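Side-chain contacts in designed helical repeat protein (Synthetic construct, PDB 5CWF), which has no assigned biological function but was computationally designed to explore folds built from repeated helices, and carries calcium ions in the crystal: residues L42-S47 / A86-N91; L107-N112 / E116-I121; A141-E146 / A171-A176; N22-V27 / N68-A73. All coordinates share one frame; numbering follows the deposited sequence.

How the contacts relate
Following the chain from its N terminus, contact 4 starts at 22-27 and contact 1 at 42-47; contact 4 closes at 68-73 before contact 1 closes at 86-91, so their loops cross. Both join helix 25-44 to helix 70-89, contact 4 where these helices begin and contact 1 where they end, with about 28 Å between contact centres. Contact 2 follows in series and closes the short turn between helix 93-111 and helix 115-134. It touches contact 4, where CB of Ala118 packs 3.6 Å from CG1 of Val72. Contact 3, last in series, pairs helix 138-156 with helix 160-176 near the C terminus.

Contact 1. Residues L42-S47 / A86-N91; sequences LRENNS and ALRENN. With CA (calcium ion), chain G.
Glu44 and Asn45 meet Arg88 and Asn91 across well-separated backbones, with CA of Asn45 8.9 Å from CA of Arg88. In this designed helical repeat fold the contact joins the C-terminal ends of helices 25-44 and 70-89 at the surface, through polar side chains. Glu44 has its CG between the backbone N and carbonyl carbon (chi1 72°), and from there its extended chain runs across that of Arg88 at about a right angle. NE of Arg88 gives a nearly straight hydrogen bond to OE1 of Glu44 at 3.2 Å, part of a salt bridge. The oxygen lies in the guanidinium plane, at its edge, whereas the NE approaches from above the carboxylate plane, 47° out of it. NH1 of Arg88 turns to a second carboxylate, that of Glu37, on the same helix as Glu44. If Arg88 were an alanine, Glu44 and Glu37 would probably both be left without the positive charge they now share. Nearer the loops, ND2 of Asn45 makes a weak hydrogen bond of 3.0 Å to OD1 of Asn91, the two amides steeply inclined to each other. A water sits between this OD1 and OG of Ser47. On the other branch, ND2 of Asn91 donates to a second water at 2.7 Å; this water donates to O of Leu87 and binds a calcium ion, which O of Arg88 coordinates directly at 2.3 Å.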
loop_
_atom_site.group_PDB
_atom_site.type_symbol
_atom_site.label_atom_id
_atom_site.label_comp_id
_atom_site.label_asym_id
_atom_site.label_seq_id
_atom_site.Cartn_x
_atom_site.Cartn_y
_atom_site.Cartn_z
ATOM N N LEU A 42 -11.691 5.051 7.554
ATOM C CA LEU A 42 -11.630 5.598 8.908
ATOM C C LEU A 42 -13.009 6.059 9.432
ATOM O O LEU A 42 -13.252 6.065 10.639
ATOM C CB LEU A 42 -10.631 6.752 8.962
ATOM C CG LEU A 42 -9.159 6.341 8.822
ATOM C CD1 LEU A 42 -8.271 7.571 8.647
ATOM C CD2 LEU A 42 -8.672 5.488 10.010
ATOM N N ARG A 43 -13.900 6.442 8.523
ATOM C CA ARG A 43 -15.230 6.900 8.907
ATOM C C ARG A 43 -16.031 5.780 9.557
ATOM O O ARG A 43 -16.816 6.019 10.472
ATOM C CB ARG A 43 -15.991 7.436 7.693
ATOM C CG ARG A 43 -17.361 8.029 8.024
ATOM C CD ARG A 43 -18.094 8.470 6.761
ATOM N NE ARG A 43 -17.232 9.257 5.885
ATOM C CZ ARG A 43 -17.452 9.462 4.590
ATOM N NH1 ARG A 43 -18.517 8.937 3.999
ATOM N NH2 ARG A 43 -16.597 10.192 3.883
ATOM N N GLU A 44 -15.825 4.558 9.076
ATOM C CA GLU A 44 -16.647 3.424 9.487
ATOM C C GLU A 44 -16.009 2.568 10.575
ATOM O O GLU A 44 -16.685 1.757 11.198
ATOM C CB GLU A 44 -16.956 2.551 8.260
ATOM C CG GLU A 44 -15.775 1.747 7.740
ATOM C CD GLU A 44 -16.051 1.100 6.387
ATOM O OE1 GLU A 44 -15.152 0.416 5.855
ATOM O OE2 GLU A 44 -17.162 1.286 5.848
ATOM N N ASN A 45 -14.719 2.760 10.811
ATOM C CA ASN A 45 -13.957 1.853 11.660
ATOM C C ASN A 45 -13.009 2.591 12.609
ATOM O O ASN A 45 -12.058 3.246 12.170
ATOM C CB ASN A 45 -13.186 0.890 10.754
ATOM C CG ASN A 45 -12.461 -0.203 11.508
ATOM O OD1 ASN A 45 -11.993 -0.016 12.627
ATOM N ND2 ASN A 45 -12.315 -1.347 10.858
ATOM N N ASN A 46 -13.265 2.466 13.910
ATOM C CA ASN A 46 -12.451 3.120 14.931
ATOM C C ASN A 46 -11.362 2.215 15.498
ATOM O O ASN A 46 -10.810 2.503 16.549
ATOM C CB ASN A 46 -13.329 3.624 16.076
ATOM C CG ASN A 46 -14.583 4.306 15.584
ATOM O OD1 ASN A 46 -15.696 3.951 15.980
ATOM N ND2 ASN A 46 -14.411 5.272 14.683
ATOM N N SER A 47 -11.052 1.130 14.803
ATOM C CA SER A 47 -9.976 0.246 15.246
ATOM C C SER A 47 -8.646 1.002 15.198
ATOM O O SER A 47 -8.360 1.689 14.218
ATOM C CB SER A 47 -9.920 -0.989 14.329
ATOM O OG SER A 47 -8.785 -1.800 14.545
ATOM N N ALA A 86 -9.133 -3.924 0.334
ATOM C CA ALA A 86 -9.065 -5.271 0.896
ATOM C C ALA A 86 -9.391 -5.270 2.385
ATOM O O ALA A 86 -10.095 -6.160 2.895
ATOM C CB ALA A 86 -7.682 -5.858 0.669
ATOM N N LEU A 87 -8.888 -4.263 3.085
ATOM C CA LEU A 87 -9.160 -4.158 4.508
ATOM C C LEU A 87 -10.604 -3.811 4.789
ATOM O O LEU A 87 -11.171 -4.230 5.803
ATOM C CB LEU A 87 -8.265 -3.107 5.159
ATOM C CG LEU A 87 -7.003 -3.559 5.853
ATOM C CD1 LEU A 87 -6.348 -2.352 6.494
ATOM C CD2 LEU A 87 -7.247 -4.644 6.919
ATOM N N ARG A 88 -11.221 -3.049 3.896
ATOM C CA ARG A 88 -12.609 -2.719 4.110
ATOM C C ARG A 88 -13.482 -3.951 3.877
ATOM O O ARG A 88 -14.558 -4.050 4.446
ATOM C CB ARG A 88 -13.044 -1.571 3.203
ATOM C CG ARG A 88 -12.420 -0.232 3.590
ATOM C CD ARG A 88 -12.891 0.865 2.663
ATOM N NE ARG A 88 -14.270 1.272 2.942
ATOM C CZ ARG A 88 -14.995 2.033 2.128
ATOM N NH1 ARG A 88 -14.484 2.470 0.982
ATOM N NH2 ARG A 88 -16.232 2.368 2.463
ATOM N N GLU A 89 -13.013 -4.912 3.089
ATOM C CA GLU A 89 -13.761 -6.158 2.942
ATOM C C GLU A 89 -13.587 -7.052 4.167
ATOM O O GLU A 89 -14.513 -7.719 4.588
ATOM C CB GLU A 89 -13.341 -6.923 1.688
ATOM C CG GLU A 89 -13.699 -6.210 0.396
ATOM C CD GLU A 89 -13.152 -6.923 -0.814
ATOM O OE1 GLU A 89 -12.341 -7.859 -0.632
ATOM O OE2 GLU A 89 -13.489 -6.509 -1.947
ATOM N N ASN A 90 -12.387 -7.089 4.724
ATOM C CA ASN A 90 -12.127 -7.970 5.864
ATOM C C ASN A 90 -10.985 -7.397 6.679
ATOM O O ASN A 90 -9.862 -7.366 6.179
ATOM C CB ASN A 90 -11.799 -9.386 5.354
ATOM C CG ASN A 90 -11.455 -10.378 6.469
ATOM O OD1 ASN A 90 -11.426 -10.036 7.650
ATOM N ND2 ASN A 90 -11.225 -11.634 6.083
ATOM N N ASN A 91 -11.256 -6.932 7.908
ATOM C CA ASN A 91 -10.174 -6.392 8.757
ATOM C C ASN A 91 -10.029 -7.225 10.017
ATOM O O ASN A 91 -9.863 -6.695 11.117
ATOM C CB ASN A 91 -10.358 -4.882 9.101
ATOM C CG ASN A 91 -11.488 -4.589 10.103
ATOM O OD1 ASN A 91 -11.249 -4.086 11.213
ATOM N ND2 ASN A 91 -12.703 -4.845 9.699
HETATM CA CA CA G . -15.770 -4.109 6.397
HETATM O O HOH W 1 -8.416 -3.832 12.072
HETATM O O HOH W 2 -13.589 -4.540 7.168
HETATM O O HOH W 3 -16.650 -6.036 5.364
HETATM O O HOH W 4 -17.100 -3.121 4.731
#

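Contact 2. Residues L107-N112 / E116-I121; sequences LLAAKN and EVAREI
In the helical hairpin of helices 93-111 and 115-134, the methyl group of Ala109 meets Val117, Ala118 and Ile121. The axes of the two short helical segments pass 8.5 Å apart at 162°, nearly antiparallel. The backbones come closest at the alanine pair, where CA of Ala109 is 4.8 Å from CA of Ala118. CB of Ala109 points at the opposite helix and sits 3.9 Å from CA of Ala118, so it rests against main chain as much as side chain. Ala118 answers with its own CB, 4.1 Å from O of Ala109. Such small residues at the interface let consecutive helices of an all-helical repeat fold pack closely just beside the turn that connects them. One helical turn further on, CB of Ile121 lies 4.0 Å from CB of Ala109. Both branches of the isoleucine, CG1 beside its backbone N and CG2 beside its carbonyl carbon, come equally near the alanine methyl. Val117 adds a looser touch through CG1, 4.5 Å from CB of Ala109. No hydrogen bond spans the two segments. Ala118 also packs on Ile76 of helix 70-89, while Ile121 reaches Val151, Ala154 and Ala155 of helix 138-156.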
loop_
_atom_site.group_PDB
_atom_site.type_symbol
_atom_site.label_atom_id
_atom_site.label_comp_id
_atom_site.label_asym_id
_atom_site.label_seq_id
_atom_site.Cartn_x
_atom_site.Cartn_y
_atom_site.Cartn_z
ATOM N N LEU A 107 5.935 2.129 2.370
ATOM C CA LEU A 107 6.448 3.371 2.961
ATOM C C LEU A 107 7.975 3.428 2.909
ATOM O O LEU A 107 8.565 4.416 2.468
ATOM C CB LEU A 107 5.985 3.492 4.415
ATOM C CG LEU A 107 6.478 4.683 5.244
ATOM C CD1 LEU A 107 6.157 6.002 4.596
ATOM C CD2 LEU A 107 5.866 4.619 6.654
ATOM N N LEU A 108 8.609 2.339 3.307
ATOM C CA LEU A 108 10.060 2.286 3.295
ATOM C C LEU A 108 10.579 2.377 1.855
ATOM O O LEU A 108 11.552 3.087 1.584
ATOM C CB LEU A 108 10.540 1.008 3.984
ATOM C CG LEU A 108 12.041 0.867 4.210
ATOM C CD1 LEU A 108 12.565 2.045 4.999
ATOM C CD2 LEU A 108 12.323 -0.428 4.943
ATOM N N ALA A 109 9.925 1.678 0.929
ATOM C CA ALA A 109 10.325 1.744 -0.468
ATOM C C ALA A 109 10.200 3.176 -0.997
ATOM O O ALA A 109 11.105 3.683 -1.683
ATOM C CB ALA A 109 9.508 0.795 -1.293
ATOM N N ALA A 110 9.094 3.840 -0.672
ATOM C CA ALA A 110 8.915 5.239 -1.107
ATOM C C ALA A 110 9.949 6.168 -0.465
ATOM O O ALA A 110 10.303 7.210 -1.039
ATOM C CB ALA A 110 7.503 5.730 -0.763
ATOM N N LYS A 111 10.420 5.800 0.722
ATOM C CA LYS A 111 11.358 6.633 1.473
ATOM C C LYS A 111 12.802 6.435 1.019
ATOM O O LYS A 111 13.636 7.345 1.127
ATOM C CB LYS A 111 11.228 6.311 2.977
ATOM C CG LYS A 111 12.049 7.169 3.917
ATOM C CD LYS A 111 11.841 6.769 5.383
ATOM C CE LYS A 111 10.398 6.978 5.849
ATOM N NZ LYS A 111 10.215 6.670 7.303
ATOM N N ASN A 112 13.082 5.271 0.451
ATOM C CA ASN A 112 14.444 4.939 0.053
ATOM C C ASN A 112 14.843 5.546 -1.292
ATOM O O ASN A 112 15.978 5.382 -1.732
ATOM C CB ASN A 112 14.618 3.420 0.033
ATOM C CG ASN A 112 14.813 2.835 1.431
ATOM O OD1 ASN A 112 15.028 3.564 2.403
ATOM N ND2 ASN A 112 14.720 1.516 1.538
ATOM N N GLU A 116 13.059 1.520 -8.982
ATOM C CA GLU A 116 12.875 0.120 -9.370
ATOM C C GLU A 116 12.393 -0.683 -8.172
ATOM O O GLU A 116 11.495 -1.523 -8.285
ATOM C CB GLU A 116 14.178 -0.462 -9.958
ATOM C CG GLU A 116 14.112 -1.944 -10.391
ATOM C CD GLU A 116 13.690 -2.123 -11.845
ATOM O OE1 GLU A 116 12.771 -1.397 -12.288
ATOM O OE2 GLU A 116 14.288 -2.982 -12.546
ATOM N N VAL A 117 12.976 -0.423 -7.006
ATOM C CA VAL A 117 12.539 -1.102 -5.794
ATOM C C VAL A 117 11.117 -0.690 -5.428
ATOM O O VAL A 117 10.285 -1.531 -5.084
ATOM C CB VAL A 117 13.516 -0.815 -4.630
ATOM C CG1 VAL A 117 12.949 -1.290 -3.297
ATOM C CG2 VAL A 117 14.856 -1.474 -4.928
ATOM N N ALA A 118 10.816 0.601 -5.534
ATOM C CA ALA A 118 9.492 1.078 -5.179
ATOM C C ALA A 118 8.458 0.403 -6.065
ATOM O O ALA A 118 7.410 -0.039 -5.587
ATOM C CB ALA A 118 9.422 2.576 -5.302
ATOM N N ARG A 119 8.756 0.299 -7.358
ATOM C CA ARG A 119 7.824 -0.336 -8.284
ATOM C C ARG A 119 7.609 -1.814 -7.959
ATOM O O ARG A 119 6.484 -2.303 -8.016
ATOM C CB ARG A 119 8.334 -0.205 -9.715
ATOM C CG ARG A 119 7.611 -1.113 -10.706
ATOM C CD ARG A 119 7.964 -0.783 -12.162
ATOM N NE ARG A 119 7.419 0.502 -12.595
ATOM C CZ ARG A 119 7.601 1.023 -13.807
ATOM N NH1 ARG A 119 8.314 0.373 -14.717
ATOM N NH2 ARG A 119 7.066 2.197 -14.113
ATOM N N GLU A 120 8.677 -2.536 -7.649
ATOM C CA GLU A 120 8.549 -3.974 -7.417
ATOM C C GLU A 120 7.913 -4.282 -6.055
ATOM O O GLU A 120 7.215 -5.271 -5.914
ATOM C CB GLU A 120 9.889 -4.685 -7.527
ATOM C CG GLU A 120 10.558 -4.641 -8.919
ATOM C CD GLU A 120 9.660 -5.034 -10.093
ATOM O OE1 GLU A 120 8.690 -5.784 -9.912
ATOM O OE2 GLU A 120 9.993 -4.662 -11.238
ATOM N N ILE A 121 8.185 -3.461 -5.043
ATOM C CA ILE A 121 7.549 -3.650 -3.729
ATOM C C ILE A 121 6.042 -3.404 -3.863
ATOM O O ILE A 121 5.235 -4.211 -3.392
ATOM C CB ILE A 121 8.192 -2.724 -2.652
ATOM C CG1 ILE A 121 9.656 -3.139 -2.398
ATOM C CG2 ILE A 121 7.392 -2.727 -1.355
ATOM C CD1 ILE A 121 9.818 -4.501 -1.731
#

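Contact 3. Residues A141-E146 / A171-A176; sequences AKKMLE and AEEVEA. With CA (calcium ion), chain I.
Glu173 is met in two chemically different ways from one helix: Lys143 comes to its carboxylate, and Met144 lays its terminal methyl against its aliphatic stem. The contact belongs to the last helical hairpin of this repeat protein, formed by helices 138-156 and 160-176, and joins the two near its open end. The backbones are not close here, with CA of Lys143 8.7 Å from CA of Glu173, and side chains span the distance. Lys143 does so with an extended chain that crosses Glu173 at about a right angle. Its NZ forms a salt bridge with OE2 of Glu173 at 3.6 Å, long enough that no hydrogen bond accompanies it, and CD of the lysine lies at 3.9 Å from the same oxygen. The ammonium group also has a weak, long ion pair with Glu139, one turn back on its own helix. Met144 is bent at chi2 and chi3, which brings CE to 4.0 Å from CG of Glu173. The glutamate has CG anti to its backbone N (chi1 -167°) and then turns at chi2 (64°), a bend that sets the carboxylate by Lys143 while CB and CG stay against the methionine methyl. Helix 115-134 also packs here, Leu132 on Met144 and Ala131 on Val174. On the far side of helix 160-176 from Lys143, the carboxylates of Glu172 and Glu175, three residues apart, share a calcium ion, bound by OE1 of Glu172 at 2.6 Å and OE1 of Glu175 at 2.5 Å.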
loop_
_atom_site.group_PDB
_atom_site.type_symbol
_atom_site.label_atom_id
_atom_site.label_comp_id
_atom_site.label_asym_id
_atom_site.label_seq_id
_atom_site.Cartn_x
_atom_site.Cartn_y
_atom_site.Cartn_z
ATOM N N ALA A 141 -4.737 -16.050 4.795
ATOM C CA ALA A 141 -4.159 -14.862 5.422
ATOM C C ALA A 141 -2.843 -15.180 6.134
ATOM O O ALA A 141 -1.919 -14.364 6.148
ATOM C CB ALA A 141 -5.152 -14.254 6.412
ATOM N N LYS A 142 -2.756 -16.357 6.745
ATOM C CA LYS A 142 -1.520 -16.749 7.412
ATOM C C LYS A 142 -0.385 -16.928 6.398
ATOM O O LYS A 142 0.738 -16.502 6.625
ATOM C CB LYS A 142 -1.715 -18.022 8.217
ATOM C CG LYS A 142 -2.476 -17.813 9.519
ATOM C CD LYS A 142 -2.697 -19.146 10.225
ATOM C CE LYS A 142 -3.254 -18.975 11.632
ATOM N NZ LYS A 142 -3.492 -20.290 12.284
ATOM N N LYS A 143 -0.695 -17.560 5.275
ATOM C CA LYS A 143 0.270 -17.720 4.193
ATOM C C LYS A 143 0.719 -16.369 3.652
ATOM O O LYS A 143 1.903 -16.126 3.407
ATOM C CB LYS A 143 -0.360 -18.531 3.064
ATOM C CG LYS A 143 -0.763 -19.932 3.445
ATOM C CD LYS A 143 -1.580 -20.564 2.329
ATOM C CE LYS A 143 -1.841 -22.036 2.582
ATOM N NZ LYS A 143 -2.678 -22.623 1.501
ATOM N N MET A 144 -0.233 -15.469 3.460
ATOM C CA MET A 144 0.114 -14.176 2.868
ATOM C C MET A 144 0.873 -13.309 3.880
ATOM O O MET A 144 1.654 -12.433 3.486
ATOM C CB MET A 144 -1.144 -13.474 2.344
ATOM C CG MET A 144 -1.792 -14.218 1.162
ATOM S SD MET A 144 -0.654 -14.304 -0.249
ATOM C CE MET A 144 0.018 -15.960 -0.041
ATOM N N LEU A 145 0.694 -13.570 5.171
ATOM C CA LEU A 145 1.432 -12.812 6.193
ATOM C C LEU A 145 2.924 -13.108 6.095
ATOM O O LEU A 145 3.765 -12.212 6.204
ATOM C CB LEU A 145 0.902 -13.121 7.613
ATOM C CG LEU A 145 1.650 -12.430 8.762
ATOM C CD1 LEU A 145 1.733 -10.917 8.531
ATOM C CD2 LEU A 145 1.000 -12.721 10.142
ATOM N N GLU A 146 3.260 -14.365 5.871
ATOM C CA GLU A 146 4.666 -14.734 5.720
ATOM C C GLU A 146 5.291 -14.080 4.481
ATOM O O GLU A 146 6.455 -13.618 4.507
ATOM C CB GLU A 146 4.766 -16.257 5.688
ATOM C CG GLU A 146 4.296 -16.879 7.030
ATOM C CD GLU A 146 4.918 -16.186 8.273
ATOM O OE1 GLU A 146 6.155 -16.312 8.462
ATOM O OE2 GLU A 146 4.184 -15.515 9.055
ATOM N N ALA A 171 1.267 -14.936 -6.678
ATOM C CA ALA A 171 0.380 -15.247 -7.799
ATOM C C ALA A 171 0.196 -16.761 -7.963
ATOM O O ALA A 171 -0.889 -17.227 -8.320
ATOM C CB ALA A 171 0.919 -14.636 -9.085
ATOM N N GLU A 172 1.256 -17.521 -7.707
ATOM C CA GLU A 172 1.201 -18.977 -7.804
ATOM C C GLU A 172 0.532 -19.661 -6.606
ATOM O O GLU A 172 -0.006 -20.757 -6.746
ATOM C CB GLU A 172 2.609 -19.538 -7.988
ATOM C CG GLU A 172 3.234 -19.196 -9.344
ATOM C CD GLU A 172 2.470 -19.795 -10.515
ATOM O OE1 GLU A 172 2.582 -19.258 -11.638
ATOM O OE2 GLU A 172 1.766 -20.808 -10.316
ATOM N N GLU A 173 0.590 -19.050 -5.425
ATOM C CA GLU A 173 -0.138 -19.589 -4.278
ATOM C C GLU A 173 -1.643 -19.491 -4.546
ATOM O O GLU A 173 -2.414 -20.369 -4.148
ATOM C CB GLU A 173 0.233 -18.874 -2.978
ATOM C CG GLU A 173 -0.270 -19.605 -1.741
ATOM C CD GLU A 173 0.368 -20.975 -1.569
ATOM O OE1 GLU A 173 1.543 -21.141 -1.960
ATOM O OE2 GLU A 173 -0.313 -21.894 -1.063
ATOM N N VAL A 174 -2.050 -18.414 -5.215
ATOM C CA VAL A 174 -3.439 -18.243 -5.633
ATOM C C VAL A 174 -3.834 -19.402 -6.522
ATOM O O VAL A 174 -4.899 -19.992 -6.356
ATOM C CB VAL A 174 -3.654 -16.924 -6.433
ATOM C CG1 VAL A 174 -5.055 -16.867 -7.046
ATOM C CG2 VAL A 174 -3.399 -15.711 -5.573
ATOM N N GLU A 175 -2.960 -19.707 -7.474
ATOM C CA GLU A 175 -3.177 -20.806 -8.397
ATOM C C GLU A 175 -3.337 -22.115 -7.631
ATOM O O GLU A 175 -4.252 -22.891 -7.904
ATOM C CB GLU A 175 -2.018 -20.892 -9.395
ATOM C CG GLU A 175 -2.110 -22.056 -10.369
ATOM C CD GLU A 175 -1.013 -22.024 -11.413
ATOM O OE1 GLU A 175 -0.773 -20.938 -11.985
ATOM O OE2 GLU A 175 -0.389 -23.081 -11.658
ATOM N N ALA A 176 -2.463 -22.341 -6.652
ATOM C CA ALA A 176 -2.523 -23.556 -5.839
ATOM C C ALA A 176 -3.831 -23.639 -5.062
ATOM O O ALA A 176 -4.428 -24.708 -4.956
ATOM C CB ALA A 176 -1.346 -23.611 -4.885
HETATM CA CA CA I . 1.448 -20.920 -13.228
#

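Contact 4. Residues N22-V27 / N68-A73; sequences NNDDEV and NDDEVA. With CA (calcium ion), chain H; CA (calcium ion), chain E.
Asp24 and Asp70 approach at about a right angle, their carboxylate planes turned 69° from each other, with a calcium ion held between them. Asp24 grips the metal with both oxygens, OD1 and OD2 each 2.5 Å from it, whereas Asp70 binds through OD2 alone, at 2.2 Å. The shared cation probably offsets the repulsion between the two carboxylates, which bring OD1 of Asp24 to 3.0 Å from OD2 of Asp70. Two waters join the coordination, and one of them also donates to O of Asn22. The site lies where helices 25-44 and 70-89 begin, so the ion bridges corresponding ends of two helices in the repeat fold; Asp24 directly follows Asn23, the C-prime residue of the Schellman motif that ends helix 3-21. Asp24 holds the N-cap position, yet its side chain makes no capping bond. Val27 also crosses Asp70 at about a right angle. Its CG2 lies 3.7 Å from O and 3.9 Å from CB of Asp70. CG1, anti to the backbone N (chi1 177°), extends instead to CB of Ala73 at 4.4 Å. A water donates to OE1 of Glu26 and weakly to OE2 of Glu71; Arg74 forms salt bridges with both glutamates.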
loop_
_atom_site.group_PDB
_atom_site.type_symbol
_atom_site.label_atom_id
_atom_site.label_comp_id
_atom_site.label_asym_id
_atom_site.label_seq_id
_atom_site.Cartn_x
_atom_site.Cartn_y
_atom_site.Cartn_z
ATOM N N ASN A 22 1.308 20.305 -12.588
ATOM C CA ASN A 22 2.341 19.821 -13.491
ATOM C C ASN A 22 1.787 18.972 -14.654
ATOM O O ASN A 22 2.543 18.316 -15.356
ATOM C CB ASN A 22 3.363 19.017 -12.684
ATOM C CG ASN A 22 4.198 19.900 -11.751
ATOM O OD1 ASN A 22 4.737 20.926 -12.168
ATOM N ND2 ASN A 22 4.301 19.500 -10.489
ATOM N N ASN A 23 0.467 19.021 -14.860
ATOM C CA ASN A 23 -0.243 18.235 -15.888
ATOM C C ASN A 23 -0.110 16.714 -15.705
ATOM O O ASN A 23 -0.215 15.956 -16.678
ATOM C CB ASN A 23 0.223 18.593 -17.310
ATOM C CG ASN A 23 -0.811 18.188 -18.400
ATOM O OD1 ASN A 23 -2.034 18.234 -18.178
ATOM N ND2 ASN A 23 -0.315 17.789 -19.571
ATOM N N ASP A 24 0.071 16.278 -14.460
ATOM C CA ASP A 24 0.150 14.862 -14.124
ATOM C C ASP A 24 -1.234 14.420 -13.641
ATOM O O ASP A 24 -1.407 14.020 -12.497
ATOM C CB ASP A 24 1.218 14.612 -13.056
ATOM C CG ASP A 24 2.660 14.849 -13.581
ATOM O OD1 ASP A 24 2.919 14.621 -14.778
ATOM O OD2 ASP A 24 3.543 15.247 -12.794
ATOM N N ASP A 25 -2.212 14.480 -14.537
ATOM C CA ASP A 25 -3.607 14.285 -14.143
ATOM C C ASP A 25 -3.896 12.859 -13.671
ATOM O O ASP A 25 -4.715 12.644 -12.741
ATOM C CB ASP A 25 -4.511 14.673 -15.304
ATOM C CG ASP A 25 -4.560 16.177 -15.514
ATOM O OD1 ASP A 25 -5.215 16.886 -14.700
ATOM O OD2 ASP A 25 -3.889 16.661 -16.461
ATOM N N GLU A 26 -3.282 11.871 -14.311
ATOM C CA GLU A 26 -3.522 10.474 -13.885
ATOM C C GLU A 26 -2.891 10.145 -12.521
ATOM O O GLU A 26 -3.413 9.319 -11.727
ATOM C CB GLU A 26 -3.018 9.533 -14.989
ATOM C CG GLU A 26 -3.887 9.618 -16.270
ATOM C CD GLU A 26 -3.457 8.669 -17.389
ATOM O OE1 GLU A 26 -2.262 8.346 -17.477
ATOM O OE2 GLU A 26 -4.326 8.234 -18.180
ATOM N N VAL A 27 -1.768 10.776 -12.223
ATOM C CA VAL A 27 -1.148 10.625 -10.909
ATOM C C VAL A 27 -2.066 11.228 -9.858
ATOM O O VAL A 27 -2.283 10.651 -8.792
ATOM C CB VAL A 27 0.241 11.324 -10.824
ATOM C CG1 VAL A 27 0.797 11.202 -9.412
ATOM C CG2 VAL A 27 1.204 10.706 -11.786
ATOM N N ASN A 68 9.391 9.703 -6.093
ATOM C CA ASN A 68 9.491 8.799 -7.236
ATOM C C ASN A 68 9.015 9.375 -8.573
ATOM O O ASN A 68 8.340 10.396 -8.621
ATOM C CB ASN A 68 8.723 7.516 -6.925
ATOM C CG ASN A 68 9.319 6.768 -5.754
ATOM O OD1 ASN A 68 8.763 6.765 -4.659
ATOM N ND2 ASN A 68 10.472 6.146 -5.972
ATOM N N ASP A 69 9.410 8.694 -9.646
ATOM C CA ASP A 69 8.896 8.922 -10.993
ATOM C C ASP A 69 7.366 8.903 -11.006
ATOM O O ASP A 69 6.759 8.218 -10.182
ATOM C CB ASP A 69 9.440 7.844 -11.924
ATOM C CG ASP A 69 8.978 8.009 -13.350
ATOM O OD1 ASP A 69 9.006 9.143 -13.861
ATOM O OD2 ASP A 69 8.577 6.991 -13.957
ATOM N N ASP A 70 6.751 9.643 -11.930
ATOM C CA ASP A 70 5.275 9.706 -12.007
ATOM C C ASP A 70 4.656 8.336 -12.073
ATOM O O ASP A 70 3.684 8.024 -11.361
ATOM C CB ASP A 70 4.815 10.450 -13.270
ATOM C CG ASP A 70 5.118 11.913 -13.247
ATOM O OD1 ASP A 70 5.464 12.462 -12.176
ATOM O OD2 ASP A 70 5.014 12.511 -14.336
ATOM N N GLU A 71 5.235 7.489 -12.912
ATOM C CA GLU A 71 4.619 6.188 -13.141
ATOM C C GLU A 71 4.818 5.263 -11.938
ATOM O O GLU A 71 3.955 4.439 -11.637
ATOM C CB GLU A 71 5.124 5.587 -14.445
ATOM C CG GLU A 71 4.557 6.324 -15.666
ATOM C CD GLU A 71 3.026 6.197 -15.775
ATOM O OE1 GLU A 71 2.527 5.040 -15.790
ATOM O OE2 GLU A 71 2.332 7.252 -15.814
ATOM N N VAL A 72 5.902 5.426 -11.198
ATOM C CA VAL A 72 6.093 4.648 -9.967
ATOM C C VAL A 72 5.161 5.158 -8.862
ATOM O O VAL A 72 4.629 4.376 -8.053
ATOM C CB VAL A 72 7.547 4.700 -9.508
ATOM C CG1 VAL A 72 7.733 3.955 -8.182
ATOM C CG2 VAL A 72 8.433 4.078 -10.578
ATOM N N ALA A 73 4.985 6.473 -8.816
ATOM C CA ALA A 73 4.096 7.110 -7.865
ATOM C C ALA A 73 2.681 6.569 -8.053
ATOM O O ALA A 73 1.972 6.348 -7.088
ATOM C CB ALA A 73 4.118 8.622 -8.027
HETATM CA CA CA H . 5.382 14.719 -14.412
HETATM CA CA CA E . -7.504 17.505 -15.148
HETATM O O HOH W 5 5.306 17.052 -15.185
HETATM O O HOH W 6 0.012 9.588 -16.943
HETATM O O HOH W 7 5.290 14.289 -16.669
#